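Local coordinates for putative exported protein (Bordetella pertussis Tohama I, PDB 2PFZ) that binds pyroglutamic acid in the periplasm as an extracytoplasmic solute receptor, probably delivering it to a tripartite ATP-independent transporter, at residues A[73-85]-A[272-286]. Sequence-based numbering, arbitrary orientation.
Sequences DPVYELDGLPFLA and LTEVGKRMLDDWLKK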
ATOM      1  N   ASP A  73     -15.516  -0.468   2.573  1.00 20.97           N
ATOM      2  CA  ASP A  73     -15.980  -1.613   1.793  1.00 20.58           C
ATOM      3  C   ASP A  73     -14.938  -2.723   1.863  1.00 19.57           C
ATOM      4  O   ASP A  73     -13.756  -2.430   1.719  1.00 19.82           O
ATOM      5  CB  ASP A  73     -16.181  -1.196   0.330  1.00 20.92           C
ATOM      6  CG  ASP A  73     -16.860  -2.279  -0.494  1.00 22.64           C
ATOM      7  OD1 ASP A  73     -16.179  -3.253  -0.859  1.00 23.89           O
ATOM      8  OD2 ASP A  73     -18.076  -2.157  -0.753  1.00 23.91           O
ATOM      9  N   PRO A  74     -15.368  -3.996   2.034  1.00 19.42           N
ATOM     10  CA  PRO A  74     -14.438  -5.135   2.102  1.00 18.74           C
ATOM     11  C   PRO A  74     -13.452  -5.256   0.916  1.00 18.33           C
ATOM     12  O   PRO A  74     -12.361  -5.801   1.090  1.00 18.16           O
ATOM     13  CB  PRO A  74     -15.365  -6.370   2.173  1.00 19.37           C
ATOM     14  CG  PRO A  74     -16.714  -5.873   2.505  1.00 19.61           C
ATOM     15  CD  PRO A  74     -16.781  -4.410   2.207  1.00 19.23           C
ATOM     16  N   VAL A  75     -13.792  -4.737  -0.273  1.00 17.29           N
ATOM     17  CA  VAL A  75     -12.888  -4.902  -1.414  1.00 16.93           C
ATOM     18  C   VAL A  75     -11.534  -4.257  -1.132  1.00 16.65           C
ATOM     19  O   VAL A  75     -10.532  -4.717  -1.653  1.00 17.47           O
ATOM     20  CB  VAL A  75     -13.469  -4.316  -2.748  1.00 16.83           C
ATOM     21  CG1 VAL A  75     -13.479  -2.802  -2.705  1.00 16.52           C
ATOM     22  CG2 VAL A  75     -12.649  -4.824  -3.982  1.00 16.62           C
ATOM     23  N   TYR A  76     -11.519  -3.233  -0.277  1.00 16.20           N
ATOM     24  CA  TYR A  76     -10.313  -2.462   0.040  1.00 17.22           C
ATOM     25  C   TYR A  76      -9.366  -3.176   1.006  1.00 17.11           C
ATOM     26  O   TYR A  76      -8.177  -2.861   1.049  1.00 17.75           O
ATOM     27  CB  TYR A  76     -10.697  -1.101   0.624  1.00 17.53           C
ATOM     28  CG  TYR A  76     -11.209  -0.186  -0.438  1.00 17.74           C
ATOM     29  CD1 TYR A  76     -10.355   0.245  -1.478  1.00 18.25           C
ATOM     30  CD2 TYR A  76     -12.539   0.225  -0.451  1.00 17.70           C
ATOM     31  CE1 TYR A  76     -10.830   1.069  -2.496  1.00 19.07           C
ATOM     32  CE2 TYR A  76     -13.030   1.068  -1.475  1.00 18.40           C
ATOM     33  CZ  TYR A  76     -12.168   1.475  -2.489  1.00 18.33           C
ATOM     34  OH  TYR A  76     -12.606   2.303  -3.514  1.00 20.72           O
ATOM     35  N   GLU A  77      -9.909  -4.137   1.751  1.00 16.86           N
ATOM     36  CA  GLU A  77      -9.174  -4.842   2.818  1.00 17.46           C
ATOM     37  C   GLU A  77      -8.293  -5.975   2.307  1.00 16.77           C
ATOM     38  O   GLU A  77      -7.280  -6.314   2.948  1.00 17.80           O
ATOM     39  CB  GLU A  77     -10.144  -5.369   3.885  1.00 17.32           C
ATOM     40  CG  GLU A  77      -9.450  -6.070   5.068  1.00 18.02           C
ATOM     41  CD  GLU A  77     -10.384  -6.476   6.193  1.00 18.86           C
ATOM     42  OE1 GLU A  77     -11.593  -6.185   6.127  1.00 21.82           O
ATOM     43  OE2 GLU A  77      -9.893  -7.098   7.164  1.00 22.01           O
ATOM     44  N   LEU A  78      -8.662  -6.535   1.150  1.00 16.30           N
ATOM     45  CA  LEU A  78      -8.145  -7.796   0.637  1.00 15.68           C
ATOM     46  C   LEU A  78      -6.629  -7.939   0.636  1.00 16.45           C
ATOM     47  O   LEU A  78      -6.111  -8.927   1.164  1.00 16.08           O
ATOM     48  CB  LEU A  78      -8.759  -8.111  -0.758  1.00 16.14           C
ATOM     49  CG  LEU A  78      -8.399  -9.484  -1.359  1.00 15.86           C
ATOM     50  CD1 LEU A  78      -8.754 -10.662  -0.418  1.00 17.00           C
ATOM     51  CD2 LEU A  78      -9.088  -9.664  -2.719  1.00 15.56           C
ATOM     52  N   ASP A  79      -5.915  -6.971   0.075  1.00 16.23           N
ATOM     53  CA  ASP A  79      -4.446  -7.076   0.004  1.00 16.40           C
ATOM     54  C   ASP A  79      -3.706  -6.766   1.327  1.00 16.00           C
ATOM     55  O   ASP A  79      -2.472  -6.771   1.359  1.00 15.10           O
ATOM     56  CB  ASP A  79      -3.875  -6.294  -1.200  1.00 16.63           C
ATOM     57  CG  ASP A  79      -3.893  -4.785  -1.016  1.00 16.95           C
ATOM     58  OD1 ASP A  79      -3.929  -4.277   0.135  1.00 16.27           O
ATOM     59  OD2 ASP A  79      -3.806  -4.088  -2.057  1.00 16.08           O
ATOM     60  N   GLY A  80      -4.468  -6.523   2.400  1.00 15.40           N
ATOM     61  CA  GLY A  80      -3.889  -6.352   3.729  1.00 15.04           C
ATOM     62  C   GLY A  80      -4.096  -7.561   4.618  1.00 15.06           C
ATOM     63  O   GLY A  80      -3.672  -7.557   5.784  1.00 15.13           O
ATOM     64  N   LEU A  81      -4.806  -8.576   4.127  1.00 15.34           N
ATOM     65  CA  LEU A  81      -5.019  -9.789   4.950  1.00 15.78           C
ATOM     66  C   LEU A  81      -3.696 -10.546   5.034  1.00 15.99           C
ATOM     67  O   LEU A  81      -3.098 -10.781   3.989  1.00 15.94           O
ATOM     68  CB  LEU A  81      -6.081 -10.683   4.299  1.00 16.25           C
ATOM     69  CG  LEU A  81      -7.489 -10.088   4.240  1.00 15.48           C
ATOM     70  CD1 LEU A  81      -8.428 -11.064   3.487  1.00 17.66           C
ATOM     71  CD2 LEU A  81      -8.030  -9.764   5.640  1.00 15.92           C
ATOM     72  N   PRO A  82      -3.211 -10.887   6.257  1.00 16.25           N
ATOM     73  CA  PRO A  82      -1.909 -11.606   6.335  1.00 16.34           C
ATOM     74  C   PRO A  82      -1.948 -13.065   5.888  1.00 16.62           C
ATOM     75  O   PRO A  82      -2.968 -13.759   5.999  1.00 15.95           O
ATOM     76  CB  PRO A  82      -1.512 -11.533   7.829  1.00 16.91           C
ATOM     77  CG  PRO A  82      -2.698 -11.118   8.554  1.00 17.34           C
ATOM     78  CD  PRO A  82      -3.763 -10.574   7.589  1.00 15.74           C
ATOM     79  N   PHE A  83      -0.826 -13.504   5.346  1.00 16.19           N
ATOM     80  CA  PHE A  83      -0.640 -14.893   4.940  1.00 16.44           C
ATOM     81  C   PHE A  83      -1.683 -15.465   3.981  1.00 16.51           C
ATOM     82  O   PHE A  83      -2.132 -16.596   4.115  1.00 17.35           O
ATOM     83  CB  PHE A  83      -0.333 -15.754   6.187  1.00 16.24           C
ATOM     84  CG  PHE A  83       1.032 -15.448   6.719  1.00 15.38           C
ATOM     85  CD1 PHE A  83       2.140 -16.080   6.160  1.00 13.24           C
ATOM     86  CD2 PHE A  83       1.229 -14.453   7.660  1.00 14.17           C
ATOM     87  CE1 PHE A  83       3.414 -15.766   6.566  1.00 14.13           C
ATOM     88  CE2 PHE A  83       2.554 -14.142   8.080  1.00 14.29           C
ATOM     89  CZ  PHE A  83       3.613 -14.823   7.512  1.00 13.79           C
ATOM     90  N   LEU A  84      -2.041 -14.630   3.012  1.00 15.84           N
ATOM     91  CA  LEU A  84      -2.912 -14.990   1.912  1.00 15.43           C
ATOM     92  C   LEU A  84      -2.111 -14.919   0.609  1.00 15.49           C
ATOM     93  O   LEU A  84      -2.220 -15.828  -0.216  1.00 16.61           O
ATOM     94  CB  LEU A  84      -4.114 -14.037   1.857  1.00 15.29           C
ATOM     95  CG  LEU A  84      -5.085 -14.258   0.704  1.00 15.04           C
ATOM     96  CD1 LEU A  84      -5.714 -15.638   0.751  1.00 17.98           C
ATOM     97  CD2 LEU A  84      -6.117 -13.156   0.775  1.00 15.50           C
ATOM     98  N   ALA A  85      -1.307 -13.854   0.429  1.00 15.12           N
ATOM     99  CA  ALA A  85      -0.481 -13.697  -0.754  1.00 14.78           C
ATOM    100  C   ALA A  85       0.818 -13.086  -0.270  1.00 15.09           C
ATOM    101  O   ALA A  85       0.880 -11.899   0.076  1.00 14.36           O
ATOM    102  CB  ALA A  85      -1.171 -12.799  -1.836  1.00 15.06           C
ATOM    103  N   LEU A 272       1.039 -16.173  12.836  1.00 19.16           N
ATOM    104  CA  LEU A 272       0.483 -15.090  12.021  1.00 19.04           C
ATOM    105  C   LEU A 272      -0.440 -15.628  10.946  1.00 19.03           C
ATOM    106  O   LEU A 272      -1.389 -14.952  10.536  1.00 19.82           O
ATOM    107  CB  LEU A 272       1.600 -14.246  11.415  1.00 18.30           C
ATOM    108  CG  LEU A 272       2.400 -13.381  12.405  1.00 18.62           C
ATOM    109  CD1 LEU A 272       3.529 -12.689  11.699  1.00 15.45           C
ATOM    110  CD2 LEU A 272       1.527 -12.345  13.109  1.00 18.83           C
ATOM    111  N   THR A 273      -0.174 -16.856  10.493  1.00 18.80           N
ATOM    112  CA  THR A 273      -1.083 -17.543   9.570  1.00 19.72           C
ATOM    113  C   THR A 273      -2.441 -17.763  10.236  1.00 20.33           C
ATOM    114  O   THR A 273      -3.504 -17.517   9.625  1.00 19.95           O
ATOM    115  CB  THR A 273      -0.464 -18.880   9.071  1.00 19.34           C
ATOM    116  OG1 THR A 273       0.666 -18.581   8.236  1.00 19.63           O
ATOM    117  CG2 THR A 273      -1.482 -19.726   8.241  1.00 18.06           C
ATOM    118  N   GLU A 274      -2.406 -18.201  11.498  1.00 21.92           N
ATOM    119  CA  GLU A 274      -3.640 -18.384  12.270  1.00 23.23           C
ATOM    120  C   GLU A 274      -4.433 -17.071  12.378  1.00 22.31           C
ATOM    121  O   GLU A 274      -5.647 -17.070  12.161  1.00 23.65           O
ATOM    122  CB  GLU A 274      -3.368 -19.035  13.645  1.00 24.32           C
ATOM    123  CG  GLU A 274      -4.596 -19.757  14.272  1.00 31.47           C
ATOM    124  CD  GLU A 274      -5.113 -20.937  13.425  1.00 32.10           C
ATOM    125  OE1 GLU A 274      -4.495 -21.254  12.389  1.00 40.72           O
ATOM    126  OE2 GLU A 274      -6.152 -21.549  13.777  1.00 41.93           O
ATOM    127  N   VAL A 275      -3.742 -15.967  12.659  1.00 21.27           N
ATOM    128  CA  VAL A 275      -4.336 -14.607  12.635  1.00 20.39           C
ATOM    129  C   VAL A 275      -4.928 -14.296  11.257  1.00 19.81           C
ATOM    130  O   VAL A 275      -6.076 -13.848  11.141  1.00 18.92           O
ATOM    131  CB  VAL A 275      -3.282 -13.506  12.993  1.00 20.35           C
ATOM    132  CG1 VAL A 275      -3.853 -12.089  12.779  1.00 22.33           C
ATOM    133  CG2 VAL A 275      -2.749 -13.668  14.449  1.00 22.02           C
ATOM    134  N   GLY A 276      -4.142 -14.559  10.222  1.00 19.88           N
ATOM    135  CA  GLY A 276      -4.604 -14.399   8.835  1.00 19.87           C
ATOM    136  C   GLY A 276      -5.886 -15.177   8.510  1.00 20.42           C
ATOM    137  O   GLY A 276      -6.777 -14.635   7.849  1.00 20.58           O
ATOM    138  N   LYS A 277      -5.970 -16.443   8.936  1.00 20.73           N
ATOM    139  CA  LYS A 277      -7.162 -17.276   8.672  1.00 22.02           C
ATOM    140  C   LYS A 277      -8.398 -16.742   9.395  1.00 22.22           C
ATOM    141  O   LYS A 277      -9.494 -16.722   8.842  1.00 22.63           O
ATOM    142  CB  LYS A 277      -6.938 -18.737   9.049  1.00 22.89           C
ATOM    143  CG  LYS A 277      -6.045 -19.486   8.068  1.00 26.43           C
ATOM    144  CD  LYS A 277      -6.549 -20.916   7.883  1.00 32.22           C
ATOM    145  CE  LYS A 277      -5.893 -21.902   8.841  1.00 34.20           C
ATOM    146  NZ  LYS A 277      -4.693 -22.523   8.197  1.00 35.20           N
ATOM    147  N   ARG A 278      -8.203 -16.306  10.631  1.00 22.25           N
ATOM    148  CA  ARG A 278      -9.252 -15.604  11.369  1.00 23.08           C
ATOM    149  C   ARG A 278      -9.701 -14.349  10.611  1.00 21.49           C
ATOM    150  O   ARG A 278     -10.899 -14.137  10.391  1.00 21.93           O
ATOM    151  CB  ARG A 278      -8.729 -15.242  12.757  1.00 23.64           C
ATOM    152  CG  ARG A 278      -9.551 -14.252  13.527  1.00 27.54           C
ATOM    153  CD  ARG A 278      -8.634 -13.301  14.296  1.00 35.52           C
ATOM    154  NE  ARG A 278      -7.354 -13.892  14.749  1.00 40.72           N
ATOM    155  CZ  ARG A 278      -7.207 -14.716  15.790  1.00 39.31           C
ATOM    156  NH1 ARG A 278      -8.259 -15.084  16.510  1.00 45.46           N
ATOM    157  NH2 ARG A 278      -6.001 -15.186  16.102  1.00 43.49           N
ATOM    158  N   MET A 279      -8.750 -13.528  10.185  1.00 20.68           N
ATOM    159  CA  MET A 279      -9.106 -12.311   9.434  1.00 20.19           C
ATOM    160  C   MET A 279      -9.772 -12.574   8.073  1.00 19.20           C
ATOM    161  O   MET A 279     -10.626 -11.786   7.639  1.00 18.72           O
ATOM    162  CB  MET A 279      -7.893 -11.388   9.284  1.00 20.00           C
ATOM    163  CG  MET A 279      -7.455 -10.764  10.615  1.00 19.12           C
ATOM    164  SD  MET A 279      -6.028  -9.695  10.401  1.00 20.22           S
ATOM    165  CE  MET A 279      -6.777  -8.234   9.666  1.00 22.27           C
ATOM    166  N   LEU A 280      -9.392 -13.663   7.406  1.00 18.80           N
ATOM    167  CA  LEU A 280     -10.015 -14.039   6.127  1.00 18.74           C
ATOM    168  C   LEU A 280     -11.443 -14.529   6.365  1.00 19.26           C
ATOM    169  O   LEU A 280     -12.361 -14.175   5.609  1.00 19.01           O
ATOM    170  CB  LEU A 280      -9.204 -15.130   5.399  1.00 18.81           C
ATOM    171  CG  LEU A 280      -9.845 -15.724   4.112  1.00 18.08           C
ATOM    172  CD1 LEU A 280     -10.109 -14.652   3.065  1.00 18.96           C
ATOM    173  CD2 LEU A 280      -8.939 -16.804   3.513  1.00 19.09           C
ATOM    174  N   ASP A 281     -11.628 -15.335   7.417  1.00 19.95           N
ATOM    175  CA  ASP A 281     -12.985 -15.716   7.820  1.00 21.07           C
ATOM    176  C   ASP A 281     -13.864 -14.473   8.067  1.00 20.98           C
ATOM    177  O   ASP A 281     -14.963 -14.334   7.487  1.00 20.73           O
ATOM    178  CB  ASP A 281     -12.985 -16.643   9.041  1.00 21.90           C
ATOM    179  CG  ASP A 281     -14.370 -17.183   9.343  1.00 25.31           C
ATOM    180  OD1 ASP A 281     -14.914 -17.907   8.497  1.00 30.26           O
ATOM    181  OD2 ASP A 281     -14.921 -16.857  10.413  1.00 31.67           O
ATOM    182  N   ASP A 282     -13.372 -13.552   8.887  1.00 21.08           N
ATOM    183  CA  ASP A 282     -14.103 -12.335   9.180  1.00 21.41           C
ATOM    184  C   ASP A 282     -14.411 -11.597   7.870  1.00 21.32           C
ATOM    185  O   ASP A 282     -15.532 -11.108   7.663  1.00 21.03           O
ATOM    186  CB  ASP A 282     -13.266 -11.405  10.079  1.00 22.47           C
ATOM    187  CG  ASP A 282     -13.114 -11.902  11.497  1.00 23.36           C
ATOM    188  OD1 ASP A 282     -13.868 -12.793  11.910  1.00 24.09           O
ATOM    189  OD2 ASP A 282     -12.228 -11.364  12.214  1.00 26.42           O
ATOM    190  N   TRP A 283     -13.417 -11.538   6.986  1.00 20.93           N
ATOM    191  CA  TRP A 283     -13.531 -10.793   5.718  1.00 21.18           C
ATOM    192  C   TRP A 283     -14.595 -11.425   4.815  1.00 21.26           C
ATOM    193  O   TRP A 283     -15.467 -10.733   4.291  1.00 21.07           O
ATOM    194  CB  TRP A 283     -12.163 -10.712   5.013  1.00 20.68           C
ATOM    195  CG  TRP A 283     -12.203  -9.882   3.747  1.00 20.93           C
ATOM    196  CD1 TRP A 283     -12.151  -8.526   3.653  1.00 20.73           C
ATOM    197  CD2 TRP A 283     -12.332 -10.374   2.413  1.00 19.93           C
ATOM    198  NE1 TRP A 283     -12.230  -8.133   2.335  1.00 19.21           N
ATOM    199  CE2 TRP A 283     -12.334  -9.253   1.553  1.00 20.18           C
ATOM    200  CE3 TRP A 283     -12.443 -11.659   1.858  1.00 20.14           C
ATOM    201  CZ2 TRP A 283     -12.436  -9.374   0.164  1.00 18.63           C
ATOM    202  CZ3 TRP A 283     -12.564 -11.779   0.483  1.00 20.17           C
ATOM    203  CH2 TRP A 283     -12.546 -10.639  -0.350  1.00 20.09           C
ATOM    204  N   LEU A 284     -14.548 -12.750   4.673  1.00 21.97           N
ATOM    205  CA  LEU A 284     -15.562 -13.476   3.904  1.00 23.29           C
ATOM    206  C   LEU A 284     -16.974 -13.171   4.425  1.00 24.34           C
ATOM    207  O   LEU A 284     -17.900 -12.904   3.647  1.00 24.08           O
ATOM    208  CB  LEU A 284     -15.253 -14.970   3.939  1.00 23.06           C
ATOM    209  CG  LEU A 284     -14.617 -15.743   2.763  1.00 23.64           C
ATOM    210  CD1 LEU A 284     -14.226 -14.913   1.569  1.00 23.76           C
ATOM    211  CD2 LEU A 284     -13.468 -16.677   3.182  1.00 22.56           C
ATOM    212  N   LYS A 285     -17.119 -13.148   5.744  1.00 25.39           N
ATOM    213  CA  LYS A 285     -18.397 -12.805   6.378  1.00 26.61           C
ATOM    214  C   LYS A 285     -18.863 -11.378   6.083  1.00 26.98           C
ATOM    215  O   LYS A 285     -20.042 -11.171   5.780  1.00 27.59           O
ATOM    216  CB  LYS A 285     -18.341 -13.075   7.889  1.00 26.78           C
ATOM    217  CG  LYS A 285     -18.447 -14.557   8.223  1.00 29.16           C
ATOM    218  CD  LYS A 285     -18.251 -14.807   9.709  1.00 34.00           C
ATOM    219  CE  LYS A 285     -18.114 -16.298   9.990  1.00 31.59           C
ATOM    220  NZ  LYS A 285     -17.543 -16.494  11.347  1.00 41.26           N
ATOM    221  N   LYS A 286     -17.949 -10.405   6.138  1.00 26.72           N
ATOM    222  CA  LYS A 286     -18.295  -9.035   5.773  1.00 26.54           C
ATOM    223  C   LYS A 286     -18.610  -8.921   4.290  1.00 25.85           C
ATOM    224  O   LYS A 286     -19.478  -8.149   3.893  1.00 26.08           O
ATOM    225  CB  LYS A 286     -17.152  -8.053   6.043  1.00 26.84           C
ATOM    226  CG  LYS A 286     -16.618  -7.993   7.452  1.00 29.12           C
ATOM    227  CD  LYS A 286     -15.563  -6.904   7.515  1.00 30.92           C
ATOM    228  CE  LYS A 286     -14.266  -7.435   8.104  1.00 32.64           C
ATOM    229  NZ  LYS A 286     -13.251  -6.343   8.187  1.00 32.07           N
TER
HETATM  230  O   HOH W   1     -10.683  -9.060   8.370  1.00 23.44           O
HETATM  231  O   HOH W   2      -5.651 -14.014   5.298  1.00 21.70           O
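Trp283 lays one face of its indole against Leu78 and Leu81, two leucines of the loop that joins strand 61-65 to helix 88-107 in this two-lobed periplasmic binding protein of the DctP family. Leu78 CD1 makes a CH-pi contact, 4.0 Å from the centroid of the six-membered ring, while Leu81 CD1 covers the five-membered end. The ring is also gripped in its own plane: NE1 donates to Pro74 O at 2.6 Å, nearly straight at 165°. That carbonyl is shared, since Glu77 N reaches it from the opposite face. The first side-chain bond of Trp283 points at the loop, and CG anti to the backbone N (chi1 -176°) puts the indole where it can make both contacts; tryptophan suits the place, offering a broad apolar face and a single N-H.

Glu77 runs alongside the indole in the opposite direction, OE1 at the ring edge 3.5 Å from Trp283 CD1, its carboxylate turned 84° from the ring. OE1 uses its syn lone pair for a salt bridge of 2.6 Å with Lys286 NZ, whose long chain bends at chi3 to bring NZ there. A water donates to Met279 O; its approach to Glu77 OE2 is doubtfully short. Farther along, Pro82 sets its rigid ring on the helix, CD 3.7 Å from Met279 SD; the methionine also packs on helix 146-155, linking loop and helix to that neighbour. Phe83 meets Leu272 and Thr273 obliquely. Because Gly276 has no side chain, the loop comes close: Pro82 O lies 3.3 Å from Gly276 CA, and a water donates to both Pro82 O and Gly276 O.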